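Local coordinates for protein serine-pyruvate aminotransferase (AgxT) (Sulfolobus solfataricus, PDB 3ZRQ) that probably catalyses transamination between serine and pyruvate or alanine and glyoxylate as a pyridoxal-phosphate enzyme of the class-V aminotransferase family, at residues V323-G328 against I350-V355; L6-T11 against Y335-H340; I160-V165 against W178-Y183; V168-V173 against Q188-S193. All coordinates share one frame; numbering follows the deposited sequence.

Contact 1 (V323-G328 against I350-V355)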
loop_
_atom_site.group_PDB
_atom_site.type_symbol
_atom_site.label_atom_id
_atom_site.label_comp_id
_atom_site.label_asym_id
_atom_site.label_seq_id
_atom_site.Cartn_x
_atom_site.Cartn_y
_atom_site.Cartn_z
ATOM N N VAL A 323 -12.118 20.672 -0.354
ATOM C CA VAL A 323 -13.216 19.863 -0.930
ATOM C C VAL A 323 -13.313 20.103 -2.440
ATOM O O VAL A 323 -13.425 21.248 -2.891
ATOM C CB VAL A 323 -14.602 20.140 -0.253
ATOM C CG1 VAL A 323 -15.718 19.258 -0.858
ATOM C CG2 VAL A 323 -14.524 19.927 1.246
ATOM N N GLU A 324 -13.249 19.021 -3.216
ATOM C CA GLU A 324 -13.504 19.094 -4.656
ATOM C C GLU A 324 -14.959 18.657 -4.918
ATOM O O GLU A 324 -15.325 17.501 -4.657
ATOM C CB GLU A 324 -12.493 18.225 -5.425
ATOM C CG GLU A 324 -12.415 18.497 -6.942
ATOM C CD GLU A 324 -11.546 17.474 -7.694
ATOM O OE1 GLU A 324 -10.591 16.921 -7.092
ATOM O OE2 GLU A 324 -11.830 17.216 -8.887
ATOM N N PHE A 325 -15.781 19.617 -5.368
ATOM C CA PHE A 325 -17.178 19.405 -5.829
ATOM C C PHE A 325 -17.166 19.219 -7.363
ATOM O O PHE A 325 -16.097 19.101 -7.957
ATOM C CB PHE A 325 -18.042 20.630 -5.480
ATOM C CG PHE A 325 -18.309 20.820 -3.997
ATOM C CD1 PHE A 325 -18.994 19.854 -3.262
ATOM C CD2 PHE A 325 -17.927 21.984 -3.353
ATOM C CE1 PHE A 325 -19.259 20.029 -1.897
ATOM C CE2 PHE A 325 -18.193 22.182 -1.997
ATOM C CZ PHE A 325 -18.859 21.208 -1.266
ATOM N N ALA A 326 -18.327 19.236 -8.012
ATOM C CA ALA A 326 -18.379 19.088 -9.482
ATOM C C ALA A 326 -19.009 20.289 -10.189
ATOM O O ALA A 326 -19.857 20.957 -9.617
ATOM C CB ALA A 326 -19.111 17.801 -9.878
ATOM N N PRO A 327 -18.608 20.557 -11.455
ATOM C CA PRO A 327 -19.226 21.669 -12.166
ATOM C C PRO A 327 -20.663 21.369 -12.583
ATOM O O PRO A 327 -21.061 20.203 -12.674
ATOM C CB PRO A 327 -18.331 21.834 -13.406
ATOM C CG PRO A 327 -17.807 20.477 -13.653
ATOM C CD PRO A 327 -17.580 19.891 -12.281
ATOM N N GLY A 328 -21.428 22.431 -12.796
ATOM C CA GLY A 328 -22.796 22.330 -13.262
ATOM C C GLY A 328 -22.808 22.427 -14.772
ATOM O O GLY A 328 -22.319 23.403 -15.330
ATOM N N ILE A 350 -21.366 17.857 7.278
ATOM C CA ILE A 350 -20.974 19.054 8.026
ATOM C C ILE A 350 -19.903 19.813 7.245
ATOM O O ILE A 350 -20.028 21.026 7.033
ATOM C CB ILE A 350 -20.449 18.731 9.448
ATOM C CG1 ILE A 350 -21.509 18.009 10.267
ATOM C CG2 ILE A 350 -20.078 20.019 10.177
ATOM C CD1 ILE A 350 -20.912 17.029 11.262
ATOM N N ILE A 351 -18.869 19.092 6.798
ATOM C CA ILE A 351 -17.754 19.716 6.069
ATOM C C ILE A 351 -18.261 20.367 4.778
ATOM O O ILE A 351 -17.877 21.494 4.447
ATOM C CB ILE A 351 -16.642 18.697 5.716
ATOM C CG1 ILE A 351 -15.870 18.254 6.959
ATOM C CG2 ILE A 351 -15.659 19.287 4.717
ATOM C CD1 ILE A 351 -15.202 16.860 6.780
ATOM N N ALA A 352 -19.107 19.650 4.041
ATOM C CA ALA A 352 -19.611 20.186 2.769
ATOM C C ALA A 352 -20.295 21.547 2.962
ATOM O O ALA A 352 -19.942 22.518 2.298
ATOM C CB ALA A 352 -20.550 19.181 2.081
ATOM N N ILE A 353 -21.247 21.611 3.885
ATOM C CA ILE A 353 -22.002 22.846 4.114
ATOM C C ILE A 353 -21.145 23.942 4.745
ATOM O O ILE A 353 -21.289 25.118 4.409
ATOM C CB ILE A 353 -23.287 22.565 4.902
ATOM C CG1 ILE A 353 -24.226 21.681 4.059
ATOM C CG2 ILE A 353 -23.992 23.840 5.340
ATOM C CD1 ILE A 353 -24.701 22.322 2.724
ATOM N N SER A 354 -20.220 23.547 5.617
ATOM C CA SER A 354 -19.255 24.503 6.146
ATOM C C SER A 354 -18.385 25.116 5.042
ATOM O O SER A 354 -18.264 26.350 4.957
ATOM C CB SER A 354 -18.402 23.866 7.248
ATOM O OG SER A 354 -17.565 24.851 7.828
ATOM N N VAL A 355 -17.783 24.278 4.194
ATOM C CA VAL A 355 -16.953 24.770 3.074
ATOM C C VAL A 355 -17.752 25.628 2.086
ATOM O O VAL A 355 -17.241 26.617 1.553
ATOM C CB VAL A 355 -16.180 23.622 2.348
ATOM C CG1 VAL A 355 -15.518 24.112 1.056
ATOM C CG2 VAL A 355 -15.103 23.032 3.274
#
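The Phe325 ring turns an edge to Ala352 of the helix, whose carbonyl O lies near the ring plane, 3.9 Å from Phe325 CZ. One face of the ring is covered from within its own segment, two residues back: Val323 CG1 sits 3.7 Å above the plane, displaced toward the rim. Val355 CG1 comes in obliquely and is a more distant neighbour, 4.5 Å from Phe325 CE2, while the methyl of Ala352 stands 4.3 Å from Phe325 CZ. The second half of the contact is made by a single methyl. Val323 CG2 lies beside the backbone N, with CG1 trans to that atom (chi1 -179°), and this rotation gives the two branches separate tasks, CG1 over the ring and CG2 against the helix. There Val323 CG2 meets Val355 CG2 at 3.8 Å and, in one of two modelled conformers of Ile351, also Ile351 CG2. The side-chain contacts are all apolar, the one polar atom among the close partners being the carbonyl O of Ala352. In the fold the contact packs helix 346-363 against strand 323-327 of the four-stranded sheet. Leu4 and Leu6 also touch Val323, helix 311-320 meets Phe325 through Leu315 and Thr318, and the ring of Phe336, from the adjacent strand, meets that of Phe325. Beyond the helix, Val355 packs on Asn347 of a second subunit.

Contact 2 (L6-T11 against Y335-H340)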
loop_
_atom_site.group_PDB
_atom_site.type_symbol
_atom_site.label_atom_id
_atom_site.label_comp_id
_atom_site.label_asym_id
_atom_site.label_seq_id
_atom_site.Cartn_x
_atom_site.Cartn_y
_atom_site.Cartn_z
ATOM N N LEU A 6 -15.843 15.185 -3.147
ATOM C CA LEU A 6 -17.312 15.168 -3.202
ATOM C C LEU A 6 -17.774 15.518 -4.621
ATOM O O LEU A 6 -18.514 16.495 -4.863
ATOM C CB LEU A 6 -17.929 16.093 -2.140
ATOM C CG LEU A 6 -17.692 15.736 -0.653
ATOM C CD1 LEU A 6 -18.414 16.727 0.288
ATOM C CD2 LEU A 6 -17.998 14.251 -0.271
ATOM N N HIS A 7 -17.286 14.687 -5.543
ATOM C CA HIS A 7 -17.499 14.774 -6.987
ATOM C C HIS A 7 -18.538 13.680 -7.362
ATOM O O HIS A 7 -19.090 12.980 -6.494
ATOM C CB HIS A 7 -16.147 14.528 -7.703
ATOM C CG HIS A 7 -16.020 15.168 -9.057
ATOM N ND1 HIS A 7 -16.642 14.665 -10.185
ATOM C CD2 HIS A 7 -15.307 16.248 -9.469
ATOM C CE1 HIS A 7 -16.343 15.427 -11.226
ATOM N NE2 HIS A 7 -15.532 16.392 -10.820
ATOM N N VAL A 8 -18.765 13.524 -8.661
ATOM C CA VAL A 8 -19.782 12.605 -9.164
ATOM C C VAL A 8 -19.290 11.166 -9.448
ATOM O O VAL A 8 -20.048 10.349 -9.974
ATOM C CB VAL A 8 -20.524 13.219 -10.382
ATOM C CG1 VAL A 8 -21.217 14.510 -9.951
ATOM C CG2 VAL A 8 -19.562 13.464 -11.565
ATOM N N GLY A 9 -18.039 10.870 -9.084
ATOM C CA GLY A 9 -17.455 9.528 -9.252
ATOM C C GLY A 9 -16.231 9.477 -10.166
ATOM O O GLY A 9 -16.301 9.930 -11.305
ATOM N N PRO A 10 -15.082 8.958 -9.668
ATOM C CA PRO A 10 -14.854 8.540 -8.282
ATOM C C PRO A 10 -15.210 9.629 -7.263
ATOM O O PRO A 10 -15.182 10.834 -7.560
ATOM C CB PRO A 10 -13.341 8.252 -8.228
ATOM C CG PRO A 10 -12.954 7.926 -9.623
ATOM C CD PRO A 10 -13.916 8.670 -10.534
ATOM N N THR A 11 -15.569 9.170 -6.075
ATOM C CA THR A 11 -15.712 10.017 -4.906
ATOM C C THR A 11 -14.555 9.554 -4.002
ATOM O O THR A 11 -13.625 8.904 -4.494
ATOM C CB THR A 11 -17.135 9.828 -4.293
ATOM O OG1 THR A 11 -17.175 10.327 -2.950
ATOM C CG2 THR A 11 -17.564 8.331 -4.329
ATOM N N TYR A 335 -24.971 26.831 -11.765
ATOM C CA TYR A 335 -24.877 26.010 -10.559
ATOM C C TYR A 335 -23.585 25.207 -10.442
ATOM O O TYR A 335 -22.769 25.172 -11.358
ATOM C CB TYR A 335 -26.083 25.043 -10.482
ATOM C CG TYR A 335 -26.088 23.908 -11.504
ATOM C CD1 TYR A 335 -26.126 24.167 -12.878
ATOM C CD2 TYR A 335 -26.075 22.564 -11.090
ATOM C CE1 TYR A 335 -26.153 23.119 -13.817
ATOM C CE2 TYR A 335 -26.112 21.521 -12.013
ATOM C CZ TYR A 335 -26.143 21.806 -13.374
ATOM O OH TYR A 335 -26.148 20.774 -14.283
ATOM N N PHE A 336 -23.418 24.556 -9.290
ATOM C CA PHE A 336 -22.403 23.517 -9.117
ATOM C C PHE A 336 -23.107 22.319 -8.479
ATOM O O PHE A 336 -24.266 22.425 -8.045
ATOM C CB PHE A 336 -21.210 23.996 -8.259
ATOM C CG PHE A 336 -21.548 24.250 -6.809
ATOM C CD1 PHE A 336 -22.148 25.449 -6.409
ATOM C CD2 PHE A 336 -21.240 23.296 -5.832
ATOM C CE1 PHE A 336 -22.460 25.685 -5.044
ATOM C CE2 PHE A 336 -21.542 23.529 -4.467
ATOM C CZ PHE A 336 -22.160 24.719 -4.080
ATOM N N ARG A 337 -22.413 21.191 -8.447
ATOM C CA ARG A 337 -22.979 19.948 -7.898
ATOM C C ARG A 337 -22.228 19.396 -6.688
ATOM O O ARG A 337 -20.993 19.371 -6.667
ATOM C CB ARG A 337 -23.009 18.855 -8.981
ATOM C CG ARG A 337 -24.046 19.078 -10.083
ATOM C CD ARG A 337 -23.981 17.984 -11.138
ATOM N NE ARG A 337 -22.736 18.065 -11.900
ATOM C CZ ARG A 337 -22.253 17.115 -12.700
ATOM N NH1 ARG A 337 -22.909 15.969 -12.899
ATOM N NH2 ARG A 337 -21.105 17.331 -13.333
ATOM N N ILE A 338 -22.987 18.883 -5.717
ATOM C CA ILE A 338 -22.423 18.088 -4.620
ATOM C C ILE A 338 -22.694 16.619 -4.852
ATOM O O ILE A 338 -23.839 16.194 -5.048
ATOM C CB ILE A 338 -23.026 18.472 -3.240
ATOM C CG1 ILE A 338 -22.977 20.004 -3.044
ATOM C CG2 ILE A 338 -22.371 17.656 -2.121
ATOM C CD1 ILE A 338 -23.918 20.493 -1.902
ATOM N N GLY A 339 -21.631 15.842 -4.848
ATOM C CA GLY A 339 -21.714 14.386 -4.846
ATOM C C GLY A 339 -21.642 13.902 -3.416
ATOM O O GLY A 339 -20.621 14.116 -2.735
ATOM N N HIS A 340 -22.706 13.232 -2.970
ATOM C CA HIS A 340 -22.775 12.674 -1.643
ATOM C C HIS A 340 -23.191 11.217 -1.727
ATOM O O HIS A 340 -24.367 10.873 -1.590
ATOM C CB HIS A 340 -23.736 13.490 -0.745
ATOM C CG HIS A 340 -24.975 13.986 -1.441
ATOM N ND1 HIS A 340 -26.094 13.191 -1.643
ATOM C CD2 HIS A 340 -25.290 15.212 -1.924
ATOM C CE1 HIS A 340 -27.033 13.910 -2.239
ATOM N NE2 HIS A 340 -26.568 15.135 -2.430
HETATM O O HOH W 1 -19.402 11.670 -2.228
#
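The loop that follows strand 4-5 settles on strand 335-339 at Gly339, which meets both Leu6 and His7. Gly339 N donates to Leu6 O at 3.2 Å with an N-H...O angle of 160°, but the donor stands 65° out of the carbonyl plane. Next to it, the CA of Gly339 points a hydrogen almost straight at His7 O, 3.4 Å away. A CB at this position would fall 1.9 Å from His7 O, which explains the glycine. Strand 335-339 belongs to the same mixed sheet as strand 4-5, with strand 323-327 between them, so the loop reaches past one strand to its second neighbour. Further along the loop, Val8 CG1 lies over one face of the Arg337 guanidinium, 3.7 Å from NH1 and displaced toward the rim; the two side chains cross at about a right angle. The Arg337 chain bends at chi3, turning that face toward Val8 while the carbonyls of Pro327 and Thr138 hold NE and NH1. Leu6 CB packs 3.4 Å from Gly339 O, and a water bridges that oxygen, 2.8 Å away, to Thr11 OG1. On the cofactor side Val8 approaches bound PMP to about 5 Å between nearest atoms, while Phe28 of the third subunit meets His7 edge-to-face.

Contact 3 (I160-V165 against W178-Y183). With PMP (4'-deoxy-4'-aminopyridoxal-5'-phosphate), chain C.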
loop_
_atom_site.group_PDB
_atom_site.type_symbol
_atom_site.label_atom_id
_atom_site.label_comp_id
_atom_site.label_asym_id
_atom_site.label_seq_id
_atom_site.Cartn_x
_atom_site.Cartn_y
_atom_site.Cartn_z
ATOM N N ILE A 160 -37.083 -3.440 -20.736
ATOM C CA ILE A 160 -36.886 -2.213 -19.969
ATOM C C ILE A 160 -35.474 -2.178 -19.376
ATOM O O ILE A 160 -35.072 -3.103 -18.696
ATOM C CB ILE A 160 -37.927 -2.046 -18.835
ATOM C CG1 ILE A 160 -39.357 -1.964 -19.402
ATOM C CG2 ILE A 160 -37.660 -0.771 -18.017
ATOM C CD1 ILE A 160 -40.410 -2.023 -18.295
ATOM N N VAL A 161 -34.737 -1.118 -19.685
ATOM C CA VAL A 161 -33.398 -0.935 -19.140
ATOM C C VAL A 161 -33.329 0.336 -18.288
ATOM O O VAL A 161 -33.926 1.389 -18.634
ATOM C CB VAL A 161 -32.285 -0.958 -20.236
ATOM C CG1 VAL A 161 -32.488 -2.132 -21.212
ATOM C CG2 VAL A 161 -32.192 0.357 -20.983
ATOM N N VAL A 162 -32.616 0.230 -17.155
ATOM C CA VAL A 162 -32.437 1.379 -16.271
ATOM C C VAL A 162 -30.954 1.654 -16.062
ATOM O O VAL A 162 -30.190 0.751 -15.670
ATOM C CB VAL A 162 -33.113 1.163 -14.891
ATOM C CG1 VAL A 162 -32.909 2.395 -13.978
ATOM C CG2 VAL A 162 -34.605 0.837 -15.070
ATOM N N ASP A 163 -30.557 2.880 -16.375
ATOM C CA ASP A 163 -29.239 3.372 -16.044
ATOM C C ASP A 163 -29.266 3.765 -14.548
ATOM O O ASP A 163 -29.826 4.818 -14.176
ATOM C CB ASP A 163 -28.883 4.530 -16.979
ATOM C CG ASP A 163 -27.700 5.341 -16.501
ATOM O OD1 ASP A 163 -27.074 5.004 -15.460
ATOM O OD2 ASP A 163 -27.400 6.356 -17.166
ATOM N N GLY A 164 -28.715 2.864 -13.720
ATOM C CA GLY A 164 -28.477 3.092 -12.286
ATOM C C GLY A 164 -27.044 3.477 -11.907
ATOM O O GLY A 164 -26.611 3.229 -10.775
ATOM N N VAL A 165 -26.315 4.109 -12.831
ATOM C CA VAL A 165 -24.935 4.563 -12.570
ATOM C C VAL A 165 -24.796 5.440 -11.300
ATOM O O VAL A 165 -23.857 5.227 -10.504
ATOM C CB VAL A 165 -24.297 5.251 -13.814
ATOM C CG1 VAL A 165 -23.007 5.938 -13.450
ATOM C CG2 VAL A 165 -24.057 4.200 -14.964
ATOM N N TRP A 178 -39.361 -5.427 -9.561
ATOM C CA TRP A 178 -39.885 -4.464 -10.538
ATOM C C TRP A 178 -39.855 -4.966 -11.983
ATOM O O TRP A 178 -40.298 -4.254 -12.889
ATOM C CB TRP A 178 -39.159 -3.123 -10.485
ATOM C CG TRP A 178 -39.114 -2.428 -9.163
ATOM C CD1 TRP A 178 -39.953 -2.616 -8.083
ATOM C CD2 TRP A 178 -38.190 -1.403 -8.779
ATOM N NE1 TRP A 178 -39.593 -1.772 -7.054
ATOM C CE2 TRP A 178 -38.513 -1.019 -7.454
ATOM C CE3 TRP A 178 -37.111 -0.777 -9.424
ATOM C CZ2 TRP A 178 -37.794 -0.039 -6.765
ATOM C CZ3 TRP A 178 -36.402 0.195 -8.737
ATOM C CH2 TRP A 178 -36.749 0.558 -7.415
ATOM N N ASN A 179 -39.322 -6.165 -12.203
ATOM C CA ASN A 179 -39.257 -6.773 -13.541
ATOM C C ASN A 179 -38.497 -5.897 -14.551
ATOM O O ASN A 179 -39.034 -5.499 -15.586
ATOM C CB ASN A 179 -40.679 -7.118 -14.033
ATOM C CG ASN A 179 -40.699 -8.180 -15.121
ATOM O OD1 ASN A 179 -39.657 -8.705 -15.539
ATOM N ND2 ASN A 179 -41.908 -8.508 -15.589
ATOM N N VAL A 180 -37.247 -5.582 -14.225
ATOM C CA VAL A 180 -36.380 -4.825 -15.121
ATOM C C VAL A 180 -35.599 -5.857 -15.886
ATOM O O VAL A 180 -35.254 -6.902 -15.331
ATOM C CB VAL A 180 -35.422 -3.901 -14.324
ATOM C CG1 VAL A 180 -34.415 -3.218 -15.243
ATOM C CG2 VAL A 180 -36.215 -2.850 -13.595
ATOM N N ASP A 181 -35.322 -5.583 -17.164
ATOM C CA ASP A 181 -34.565 -6.529 -17.980
ATOM C C ASP A 181 -33.060 -6.306 -17.969
ATOM O O ASP A 181 -32.303 -7.272 -18.015
ATOM C CB ASP A 181 -35.129 -6.581 -19.404
ATOM C CG ASP A 181 -36.572 -7.043 -19.400
ATOM O OD1 ASP A 181 -36.794 -8.238 -19.076
ATOM O OD2 ASP A 181 -37.455 -6.197 -19.634
ATOM N N VAL A 182 -32.650 -5.045 -17.943
ATOM C CA VAL A 182 -31.239 -4.673 -17.717
ATOM C C VAL A 182 -31.190 -3.548 -16.696
ATOM O O VAL A 182 -31.716 -2.458 -16.935
ATOM C CB VAL A 182 -30.520 -4.222 -19.023
ATOM C CG1 VAL A 182 -29.071 -3.854 -18.751
ATOM C CG2 VAL A 182 -30.576 -5.314 -20.088
ATOM N N TYR A 183 -30.552 -3.803 -15.555
ATOM C CA TYR A 183 -30.255 -2.726 -14.595
ATOM C C TYR A 183 -28.739 -2.609 -14.610
ATOM O O TYR A 183 -28.031 -3.618 -14.446
ATOM C CB TYR A 183 -30.761 -3.074 -13.177
ATOM C CG TYR A 183 -31.433 -1.914 -12.463
ATOM C CD1 TYR A 183 -30.722 -0.750 -12.133
ATOM C CD2 TYR A 183 -32.781 -1.968 -12.148
ATOM C CE1 TYR A 183 -31.342 0.315 -11.494
ATOM C CE2 TYR A 183 -33.426 -0.907 -11.507
ATOM C CZ TYR A 183 -32.702 0.234 -11.183
ATOM O OH TYR A 183 -33.332 1.291 -10.565
HETATM N N1 PMP C . -25.071 7.524 -16.586
HETATM C C2 PMP C . -25.016 8.453 -15.592
HETATM C C2A PMP C . -26.290 8.742 -14.846
HETATM C C3 PMP C . -23.794 8.998 -15.185
HETATM O O3 PMP C . -23.758 9.799 -14.091
HETATM C C4 PMP C . -22.655 8.695 -15.948
HETATM C C4A PMP C . -21.376 9.471 -15.802
HETATM N N4A PMP C . -20.958 9.500 -14.462
HETATM C C5 PMP C . -22.745 7.755 -16.989
HETATM C C6 PMP C . -23.967 7.184 -17.306
HETATM C C5A PMP C . -21.538 7.295 -17.798
HETATM O O4P PMP C . -20.681 6.571 -16.920
HETATM P P PMP C . -19.108 6.471 -17.258
HETATM O O1P PMP C . -18.486 7.849 -17.193
HETATM O O2P PMP C . -18.946 5.883 -18.650
HETATM O O3P PMP C . -18.556 5.548 -16.205
#
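Val162 lies under the ring of Tyr183, its CB 3.8 Å from the ring centroid and only 9° off the normal, a CH-pi contact. Val162 CG1 adds a touch at 3.5 Å from Tyr183 CZ, and Gly164 CA approaches the ring edge. Tyr183 chi1 of -137°, well away from a staggered value, swings the ring back over the neighbouring strand. With the ring cut back to a methyl, as in an alanine, Val162 CB and CG1 would probably lose their cover and a gap would open beside Gly164. On the other face of the sheet Val161 pairs with Val182. These pairs are set by parallel bridging of strands 157-163 and 182-186: Val162 N binds Val182 O at 2.8 Å, nearly along the carbonyl axis, and Ile160 O accepts from both Asp181 N and Val182 N. At the end of strand 157-163, Asp163 OD1 accepts from Val165 N in an Asx turn; its OD2 lies 2.7 Å from N1 of PMP, and Val165 covers the cofactor ring, CG1 3.6 Å from C3. At the far end Asp181 OD2 takes Ile160 N through its anti lone pair at 3.0 Å. Arg154 forms a salt bridge to that oxygen and Ser203 binds OD1, so the buried carboxylate is probably kept as the anion.

Contact 4 (V168-V173 against Q188-S193). With PMP (4'-deoxy-4'-aminopyridoxal-5'-phosphate), chain C.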
loop_
_atom_site.group_PDB
_atom_site.type_symbol
_atom_site.label_atom_id
_atom_site.label_comp_id
_atom_site.label_asym_id
_atom_site.label_seq_id
_atom_site.Cartn_x
_atom_site.Cartn_y
_atom_site.Cartn_z
ATOM N N VAL A 168 -27.398 2.896 -7.907
ATOM C CA VAL A 168 -27.126 1.593 -7.319
ATOM C C VAL A 168 -26.094 1.722 -6.187
ATOM O O VAL A 168 -25.031 2.297 -6.372
ATOM C CB VAL A 168 -26.718 0.532 -8.384
ATOM C CG1 VAL A 168 -26.392 -0.819 -7.735
ATOM C CG2 VAL A 168 -27.879 0.368 -9.415
ATOM N N GLY A 169 -26.486 1.227 -5.010
ATOM C CA GLY A 169 -25.686 1.279 -3.791
ATOM C C GLY A 169 -26.080 2.403 -2.853
ATOM O O GLY A 169 -25.493 2.548 -1.762
ATOM N N ALA A 170 -27.076 3.191 -3.261
ATOM C CA ALA A 170 -27.508 4.378 -2.511
ATOM C C ALA A 170 -29.033 4.550 -2.440
ATOM O O ALA A 170 -29.548 5.068 -1.444
ATOM C CB ALA A 170 -26.899 5.603 -3.099
ATOM N N GLU A 171 -29.733 4.169 -3.514
ATOM C CA GLU A 171 -31.182 4.300 -3.607
ATOM C C GLU A 171 -31.742 2.892 -3.596
ATOM O O GLU A 171 -31.041 1.942 -3.920
ATOM C CB GLU A 171 -31.629 4.997 -4.909
ATOM C CG GLU A 171 -30.970 6.371 -5.221
ATOM C CD GLU A 171 -31.660 7.601 -4.602
ATOM O OE1 GLU A 171 -32.675 7.495 -3.888
ATOM O OE2 GLU A 171 -31.184 8.723 -4.849
ATOM N N GLU A 172 -33.010 2.758 -3.231
ATOM C CA GLU A 172 -33.700 1.474 -3.370
ATOM C C GLU A 172 -33.668 0.995 -4.831
ATOM O O GLU A 172 -33.995 1.755 -5.737
ATOM C CB GLU A 172 -35.153 1.603 -2.893
ATOM C CG GLU A 172 -35.895 0.276 -2.837
ATOM C CD GLU A 172 -37.415 0.419 -2.767
ATOM O OE1 GLU A 172 -37.964 1.497 -3.083
ATOM O OE2 GLU A 172 -38.072 -0.587 -2.434
ATOM N N VAL A 173 -33.242 -0.245 -5.049
ATOM C CA VAL A 173 -33.266 -0.872 -6.360
ATOM C C VAL A 173 -33.809 -2.284 -6.193
ATOM O O VAL A 173 -33.286 -3.080 -5.393
ATOM C CB VAL A 173 -31.846 -0.902 -7.047
ATOM C CG1 VAL A 173 -31.865 -1.765 -8.325
ATOM C CG2 VAL A 173 -31.335 0.527 -7.340
ATOM N N GLN A 188 -17.512 3.239 -9.879
ATOM C CA GLN A 188 -16.872 4.378 -9.235
ATOM C C GLN A 188 -17.851 5.339 -8.585
ATOM O O GLN A 188 -17.429 6.388 -8.113
ATOM C CB GLN A 188 -15.967 5.139 -10.224
ATOM C CG GLN A 188 -16.730 6.043 -11.256
ATOM C CD GLN A 188 -17.291 5.270 -12.473
ATOM O OE1 GLN A 188 -17.085 4.058 -12.617
ATOM N NE2 GLN A 188 -17.998 5.984 -13.352
ATOM N N LYS A 189 -19.126 4.961 -8.503
ATOM C CA LYS A 189 -20.111 5.889 -7.906
ATOM C C LYS A 189 -20.509 5.502 -6.501
ATOM O O LYS A 189 -19.647 5.488 -5.605
ATOM C CB LYS A 189 -21.332 6.013 -8.804
ATOM C CG LYS A 189 -21.469 7.336 -9.388
ATOM C CD LYS A 189 -20.632 7.482 -10.587
ATOM C CE LYS A 189 -21.374 8.481 -11.458
ATOM N NZ LYS A 189 -20.724 8.742 -12.719
ATOM N N ALA A 190 -21.791 5.172 -6.294
ATOM C CA ALA A 190 -22.270 4.844 -4.956
ATOM C C ALA A 190 -21.733 3.506 -4.444
ATOM O O ALA A 190 -21.804 3.213 -3.232
ATOM C CB ALA A 190 -23.793 4.900 -4.899
ATOM N N LEU A 191 -21.178 2.695 -5.353
ATOM C CA LEU A 191 -20.484 1.486 -4.927
ATOM C C LEU A 191 -19.154 1.847 -4.248
ATOM O O LEU A 191 -18.635 1.091 -3.443
ATOM C CB LEU A 191 -20.298 0.492 -6.083
ATOM C CG LEU A 191 -21.607 -0.151 -6.644
ATOM C CD1 LEU A 191 -21.330 -1.097 -7.790
ATOM C CD2 LEU A 191 -22.450 -0.866 -5.548
ATOM N N GLY A 192 -18.601 3.005 -4.599
ATOM C CA GLY A 192 -17.456 3.553 -3.877
ATOM C C GLY A 192 -16.119 2.909 -4.177
ATOM O O GLY A 192 -15.226 2.974 -3.347
ATOM N N SER A 193 -15.973 2.301 -5.354
ATOM C CA SER A 193 -14.720 1.617 -5.720
ATOM C C SER A 193 -13.956 2.346 -6.825
ATOM O O SER A 193 -14.305 3.472 -7.213
ATOM C CB SER A 193 -14.985 0.149 -6.101
ATOM O OG SER A 193 -13.776 -0.557 -6.184
HETATM N N1 PMP C . -25.071 7.524 -16.586
HETATM C C2 PMP C . -25.016 8.453 -15.592
HETATM C C2A PMP C . -26.290 8.742 -14.846
HETATM C C3 PMP C . -23.794 8.998 -15.185
HETATM O O3 PMP C . -23.758 9.799 -14.091
HETATM C C4 PMP C . -22.655 8.695 -15.948
HETATM C C4A PMP C . -21.376 9.471 -15.802
HETATM N N4A PMP C . -20.958 9.500 -14.462
HETATM C C5 PMP C . -22.745 7.755 -16.989
HETATM C C6 PMP C . -23.967 7.184 -17.306
HETATM C C5A PMP C . -21.538 7.295 -17.798
HETATM O O4P PMP C . -20.681 6.571 -16.920
HETATM P P PMP C . -19.108 6.471 -17.258
HETATM O O1P PMP C . -18.486 7.849 -17.193
HETATM O O2P PMP C . -18.946 5.883 -18.650
HETATM O O3P PMP C . -18.556 5.548 -16.205
HETATM O O HOH W 2 -23.843 3.909 -8.226
#
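Leu191 runs with CG trans to its carbonyl carbon (chi1 -67°) and an extended chi2, which carries CD2 back to Gly169, 4.3 Å from its CA. Gln188 takes a different rotation: CG sits between backbone N and carbonyl carbon (chi1 76°), and a bend at chi2 (-81°) directs NE2 to the phosphate, where it donates to PMP O3P at 2.9 Å. Replacement by an alanine would probably leave O3P without this amide donor and weaken the grip on the phosphate. Between them in sequence, Ala190 puts its CB 3.2 Å from Val168 O and 3.7 Å from Ala170 CB, and a water links Val168 O to Ala190 N. Gly169 has positive phi, and any CB would crowd Ala190 O and Leu191 CD2. Lys189 leads its chain away from this packing to the cofactor; its NZ is modelled as covalently joined to PMP N4A, but at 1.9 Å the bond is doubtful. The position is consistent with the cofactor-binding lysine of the family. A type I turn from Lys189 to Gly192, closed by Gly192 N to Lys189 O, shapes the loop. Around it, Val168 packs on Tyr183 and Thr185 of strand 182-186 and on helix 31-48, while Leu191 meets helix 246-262.

Overall arrangement
From the N terminus, residues 6-11 wait more than 320 residues before contact 2 closes on 335-340, the longest loop of the four. Contacts 3 and 4 are nested inside it and cross each other, 160-165, 168-173, 178-183 and 188-193 alternating along the chain; both touch PMP, and Val165 O packs on Lys189 CB. Contact 1, opening at 323-328 and closing at 350-355, crosses the end of contact 2, and Ala326 O probably bonds to Arg337 N. Contacts 1 and 3 lie on opposite sides of the chain's centre, about 31 Å apart between centres. Contact 2 also touches contact 4, where Gly9 packs on Gln188, joining the four-stranded sheet to the cofactor loops beside the seven-stranded one.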